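Local coordinates for GH62 arabinofuranosidase (Podospora anserina, PDB 4N4B), which hydrolyses terminal non-reducing alpha-L-arabinofuranoside residues, probably those that decorate xylan in plant biomass, at residues Gln263-Trp266 against Asn270-Gln273; Ser245-Ser250 against Pro254-Ala259. All blocks are in the same frame, centred on the assembly; numbering follows the deposited sequence.

Interaction 1: Gln263-Trp266 against Asn270-Gln273; sequences QNPW and NNVQ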
loop_
_atom_site.group_PDB
_atom_site.type_symbol
_atom_site.label_atom_id
_atom_site.label_comp_id
_atom_site.label_asym_id
_atom_site.label_seq_id
_atom_site.Cartn_x
_atom_site.Cartn_y
_atom_site.Cartn_z
ATOM N N GLN A 263 -4.171 21.161 -6.390
ATOM C CA GLN A 263 -4.221 21.639 -7.789
ATOM C C GLN A 263 -3.336 20.854 -8.714
ATOM O O GLN A 263 -3.600 20.733 -9.929
ATOM C CB GLN A 263 -3.768 23.113 -7.840
ATOM C CG GLN A 263 -4.559 23.945 -6.874
ATOM C CD GLN A 263 -3.867 24.251 -5.500
ATOM O OE1 GLN A 263 -3.416 23.339 -4.707
ATOM N NE2 GLN A 263 -3.827 25.618 -5.176
ATOM N N ASN A 264 -2.265 20.233 -8.138
ATOM C CA ASN A 264 -1.387 19.398 -8.894
ATOM C C ASN A 264 -1.093 18.111 -8.119
ATOM O O ASN A 264 -0.074 17.972 -7.494
ATOM C CB ASN A 264 -0.052 20.044 -9.190
ATOM C CG ASN A 264 0.777 19.208 -10.117
ATOM O OD1 ASN A 264 0.292 18.561 -11.056
ATOM N ND2 ASN A 264 2.039 19.183 -9.855
ATOM N N PRO A 265 -2.090 17.206 -8.099
ATOM C CA PRO A 265 -2.066 16.031 -7.255
ATOM C C PRO A 265 -1.445 14.877 -7.977
ATOM O O PRO A 265 -1.411 14.773 -9.162
ATOM C CB PRO A 265 -3.517 15.732 -6.970
ATOM C CG PRO A 265 -4.224 16.202 -8.206
ATOM C CD PRO A 265 -3.462 17.408 -8.669
ATOM N N TRP A 266 -0.937 13.924 -7.204
ATOM C CA TRP A 266 -0.611 12.642 -7.816
ATOM C C TRP A 266 -1.836 11.885 -8.360
ATOM O O TRP A 266 -1.890 11.592 -9.536
ATOM C CB TRP A 266 0.294 11.740 -6.934
ATOM C CG TRP A 266 0.939 10.609 -7.714
ATOM C CD1 TRP A 266 2.021 10.731 -8.531
ATOM C CD2 TRP A 266 0.598 9.213 -7.751
ATOM N NE1 TRP A 266 2.361 9.558 -9.088
ATOM C CE2 TRP A 266 1.494 8.577 -8.655
ATOM C CE3 TRP A 266 -0.419 8.445 -7.205
ATOM C CZ2 TRP A 266 1.407 7.259 -8.963
ATOM C CZ3 TRP A 266 -0.503 7.134 -7.468
ATOM C CH2 TRP A 266 0.417 6.508 -8.326
ATOM N N ASN A 270 -9.837 15.356 -9.221
ATOM C CA ASN A 270 -9.629 16.271 -10.297
ATOM C C ASN A 270 -8.689 15.853 -11.405
ATOM O O ASN A 270 -8.546 16.582 -12.402
ATOM C CB ASN A 270 -9.316 17.689 -9.806
ATOM C CG ASN A 270 -8.051 17.746 -8.988
ATOM O OD1 ASN A 270 -7.723 16.850 -8.215
ATOM N ND2 ASN A 270 -7.344 18.855 -9.092
ATOM N N ASN A 271 -8.037 14.698 -11.272
ATOM C CA ASN A 271 -7.210 14.201 -12.379
ATOM C C ASN A 271 -7.460 12.754 -12.742
ATOM O O ASN A 271 -6.673 12.137 -13.415
ATOM C CB ASN A 271 -5.708 14.496 -12.172
ATOM C CG ASN A 271 -5.057 13.602 -11.094
ATOM O OD1 ASN A 271 -5.781 12.940 -10.306
ATOM N ND2 ASN A 271 -3.716 13.597 -11.043
ATOM N N VAL A 272 -8.612 12.248 -12.355
ATOM C CA VAL A 272 -9.051 10.894 -12.682
ATOM C C VAL A 272 -10.348 10.914 -13.484
ATOM O O VAL A 272 -11.322 11.417 -13.031
ATOM C CB VAL A 272 -9.239 10.030 -11.395
ATOM C CG1 VAL A 272 -9.783 8.621 -11.716
ATOM C CG2 VAL A 272 -7.942 9.898 -10.629
ATOM N N GLN A 273 -10.292 10.374 -14.693
ATOM C CA GLN A 273 -11.428 10.269 -15.579
ATOM C C GLN A 273 -12.008 8.880 -15.491
ATOM O O GLN A 273 -11.317 7.962 -15.573
ATOM C CB GLN A 273 -10.961 10.530 -17.006
ATOM C CG GLN A 273 -12.073 10.515 -18.057
ATOM C CD GLN A 273 -11.535 10.870 -19.427
ATOM O OE1 GLN A 273 -11.783 11.927 -19.898
ATOM N NE2 GLN A 273 -10.805 10.018 -20.012
#
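The carbonyl oxygen of Trp-266 is gripped by two donors, the side-chain amide of Asn-271 and the indole NE1 of Trp-28. Asn-271 ND2 lies 3.1 Å from Trp-266 O, with a fairly straight N-H...O angle of 159°. The donor stands well above the plane of the carbonyl, whereas the oxygen lies close to the plane of the asparagine amide, only 11° out of it, so the N-H is used along its natural direction. This placement follows from chi1 of 73°, which sets CG of Asn-271 between its own N and C and turns the amide toward the 263-266 loop. Both ends of that amide are engaged: ND2 also donates to Trp-26 O, and OD1 accepts from the backbone N of Arg-268. Shortening Asn-271 to an alanine removes the amide, which would probably leave Arg-268 N without this acceptor, Trp-26 O without this donor, and Trp-266 O with Trp-28 NE1 alone of the two donors named. The ring of Pro-265 adds van der Waals packing against two neighbouring amides, its CG coming to 3.9 Å from Asn-271 ND2 and 3.6 Å from Asn-270 OD1. The Asn-270 amide is itself tied down, ND2 donating to Glu-262 O. The CB of Trp-266 points away from 270-273, and its indole meets Trp-28 and Phe-307 edge-to-face. The contact ties the 263-266 loop to the start of strand 272-274, where Asn-271 and Gln-273 pair by their backbones with strand 28-30, at the passage from one sheet to the next of a five-bladed beta-propeller.

Interaction 2: Ser245-Ser250 against Pro254-Ala259; sequences SWTADS and PWQGLA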
loop_
_atom_site.group_PDB
_atom_site.type_symbol
_atom_site.label_atom_id
_atom_site.label_comp_id
_atom_site.label_asym_id
_atom_site.label_seq_id
_atom_site.Cartn_x
_atom_site.Cartn_y
_atom_site.Cartn_z
ATOM N N SER A 245 2.842 13.106 -3.893
ATOM C CA SER A 245 4.076 12.471 -4.373
ATOM C C SER A 245 5.318 13.372 -4.277
ATOM O O SER A 245 5.252 14.638 -4.371
ATOM C CB SER A 245 3.921 12.087 -5.805
ATOM O OG SER A 245 3.645 13.124 -6.721
ATOM N N TRP A 246 6.418 12.679 -4.065
ATOM C CA TRP A 246 7.762 13.307 -3.949
ATOM C C TRP A 246 8.735 12.354 -4.596
ATOM O O TRP A 246 8.535 11.139 -4.787
ATOM C CB TRP A 246 8.178 13.445 -2.496
ATOM C CG TRP A 246 7.376 14.339 -1.629
ATOM C CD1 TRP A 246 7.696 15.639 -1.140
ATOM C CD2 TRP A 246 6.107 14.068 -0.982
ATOM N NE1 TRP A 246 6.767 16.106 -0.379
ATOM C CE2 TRP A 246 5.742 15.187 -0.213
ATOM C CE3 TRP A 246 5.255 12.931 -0.978
ATOM C CZ2 TRP A 246 4.619 15.221 0.605
ATOM C CZ3 TRP A 246 4.145 12.954 -0.225
ATOM C CH2 TRP A 246 3.807 14.077 0.557
ATOM N N THR A 247 9.901 12.893 -4.965
ATOM C CA THR A 247 11.037 12.103 -5.397
ATOM C C THR A 247 12.326 12.379 -4.597
ATOM O O THR A 247 12.440 13.358 -3.965
ATOM C CB THR A 247 11.337 12.220 -6.896
ATOM O OG1 THR A 247 11.748 13.542 -7.215
ATOM C CG2 THR A 247 10.128 11.822 -7.715
ATOM N N ALA A 248 13.253 11.449 -4.664
ATOM C CA ALA A 248 14.517 11.569 -3.981
ATOM C C ALA A 248 15.598 10.738 -4.634
ATOM O O ALA A 248 15.357 9.796 -5.291
ATOM C CB ALA A 248 14.362 11.093 -2.545
ATOM N N ASP A 249 16.833 11.101 -4.328
ATOM C CA ASP A 249 17.993 10.326 -4.723
ATOM C C ASP A 249 18.337 9.235 -3.757
ATOM O O ASP A 249 19.123 8.417 -4.075
ATOM C CB ASP A 249 19.213 11.224 -4.813
ATOM C CG ASP A 249 19.127 12.193 -5.930
ATOM O OD1 ASP A 249 18.575 11.913 -6.963
ATOM O OD2 ASP A 249 19.639 13.253 -5.696
ATOM N N SER A 250 17.767 9.283 -2.567
ATOM C CA SER A 250 18.003 8.260 -1.549
ATOM C C SER A 250 16.685 7.890 -0.864
ATOM O O SER A 250 15.853 8.697 -0.743
ATOM C CB SER A 250 18.999 8.744 -0.486
ATOM O OG SER A 250 19.064 7.933 0.626
ATOM N N PRO A 254 16.822 13.651 1.100
ATOM C CA PRO A 254 15.617 14.441 1.292
ATOM C C PRO A 254 14.671 14.262 0.084
ATOM O O PRO A 254 15.079 14.025 -0.986
ATOM C CB PRO A 254 16.141 15.931 1.338
ATOM C CG PRO A 254 17.412 15.886 0.590
ATOM C CD PRO A 254 18.029 14.501 0.840
ATOM N N TRP A 255 13.396 14.546 0.400
ATOM C CA TRP A 255 12.316 14.404 -0.594
ATOM C C TRP A 255 11.902 15.753 -1.225
ATOM O O TRP A 255 11.603 16.684 -0.475
ATOM C CB TRP A 255 11.080 13.733 0.056
ATOM C CG TRP A 255 11.320 12.336 0.499
ATOM C CD1 TRP A 255 11.660 11.923 1.786
ATOM C CD2 TRP A 255 11.320 11.154 -0.312
ATOM N NE1 TRP A 255 11.923 10.548 1.753
ATOM C CE2 TRP A 255 11.699 10.075 0.514
ATOM C CE3 TRP A 255 11.108 10.926 -1.666
ATOM C CZ2 TRP A 255 11.871 8.780 0.001
ATOM C CZ3 TRP A 255 11.204 9.625 -2.157
ATOM C CH2 TRP A 255 11.598 8.595 -1.338
ATOM N N GLN A 256 11.777 15.771 -2.530
ATOM C CA GLN A 256 11.413 16.977 -3.310
ATOM C C GLN A 256 9.983 16.741 -3.832
ATOM O O GLN A 256 9.749 15.699 -4.474
ATOM C CB GLN A 256 12.415 17.122 -4.466
ATOM C CG GLN A 256 12.128 18.222 -5.470
ATOM C CD GLN A 256 12.994 18.146 -6.760
ATOM O OE1 GLN A 256 13.904 17.291 -6.902
ATOM N NE2 GLN A 256 12.705 19.055 -7.713
ATOM N N GLY A 257 9.117 17.715 -3.758
ATOM C CA GLY A 257 7.744 17.555 -4.237
ATOM C C GLY A 257 7.730 17.322 -5.663
ATOM O O GLY A 257 8.537 17.817 -6.459
ATOM N N LEU A 258 6.876 16.377 -6.070
ATOM C CA LEU A 258 6.589 16.041 -7.447
ATOM C C LEU A 258 5.259 16.635 -7.834
ATOM O O LEU A 258 5.134 17.750 -8.344
ATOM C CB LEU A 258 6.722 14.567 -7.712
ATOM C CG LEU A 258 6.495 14.159 -9.164
ATOM C CD1 LEU A 258 7.564 14.674 -10.162
ATOM C CD2 LEU A 258 6.337 12.642 -9.296
ATOM N N ALA A 259 4.176 15.977 -7.417
ATOM C CA ALA A 259 2.793 16.419 -7.562
ATOM C C ALA A 259 2.178 16.227 -6.220
ATOM O O ALA A 259 1.797 15.092 -5.865
ATOM C CB ALA A 259 2.093 15.582 -8.661
HETATM O O HOH W 1 10.272 15.774 -7.705
HETATM O O HOH W 2 14.382 14.529 -6.543
HETATM O O HOH W 3 15.164 15.199 -3.630
HETATM O O HOH W 4 17.451 12.849 -2.078
#
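Trp-255 reaches across the hairpin to Trp-246 and Ala-248. Its CB sits 3.9 Å from Trp-246 CB, and the two side chains cross at about a right angle. With CG anti to the carbonyl carbon (chi1 -65°), the indole is carried back over strand 241-248. There CE3 lies 3.4 Å from Ala-248 CB and CZ3 3.5 Å from the same methyl, which stands over the six-membered ring only 20° off its normal, a CH-pi contact. Farther out, CZ2 comes to 4.1 Å from Ser-250 O. The backbones beneath pair in antiparallel fashion: Thr-247 and Gln-256 exchange two bonds, Thr-247 N to Gln-256 O and Gln-256 N to Thr-247 O, both 2.9 Å. Beyond them, Leu-258 and Ala-259 both face Ser-245, a classic beta bulge. Here Ala-259 O receives Ser-245 N at 3.0 Å and Ser-245 OG at 2.8 Å, both from the same face of its carbonyl plane. Two waters bridge Thr-247 OG1 to Gly-257 O and to Gln-256 OE1. The chemistry therefore largely divides by face: aromatic and methyl packing on that of Trp-255, and waters with the Thr-247 hydroxyl and the Gln-256 amide on the other.

In the fold
Interaction 2 pairs the last two strands of one propeller sheet, whereas interaction 1 belongs to the chain that then runs on to the edge strand of the next. Interaction 1 is small, burying 183 Å² and resting on an asparagine amide that bonds backbone oxygens; interaction 2 buries 562 Å² and combines main-chain pairing with indole packing. Interaction 1 is mostly buried, while interaction 2 is partly so, with waters at its polar side. They meet by packing: Trp-266 CD1 lies 3.4 Å from Ser-245 OG, and Asn-264 O is 3.4 Å from Ala-259 CB, so the bulged end of the hairpin abuts the loop that follows it.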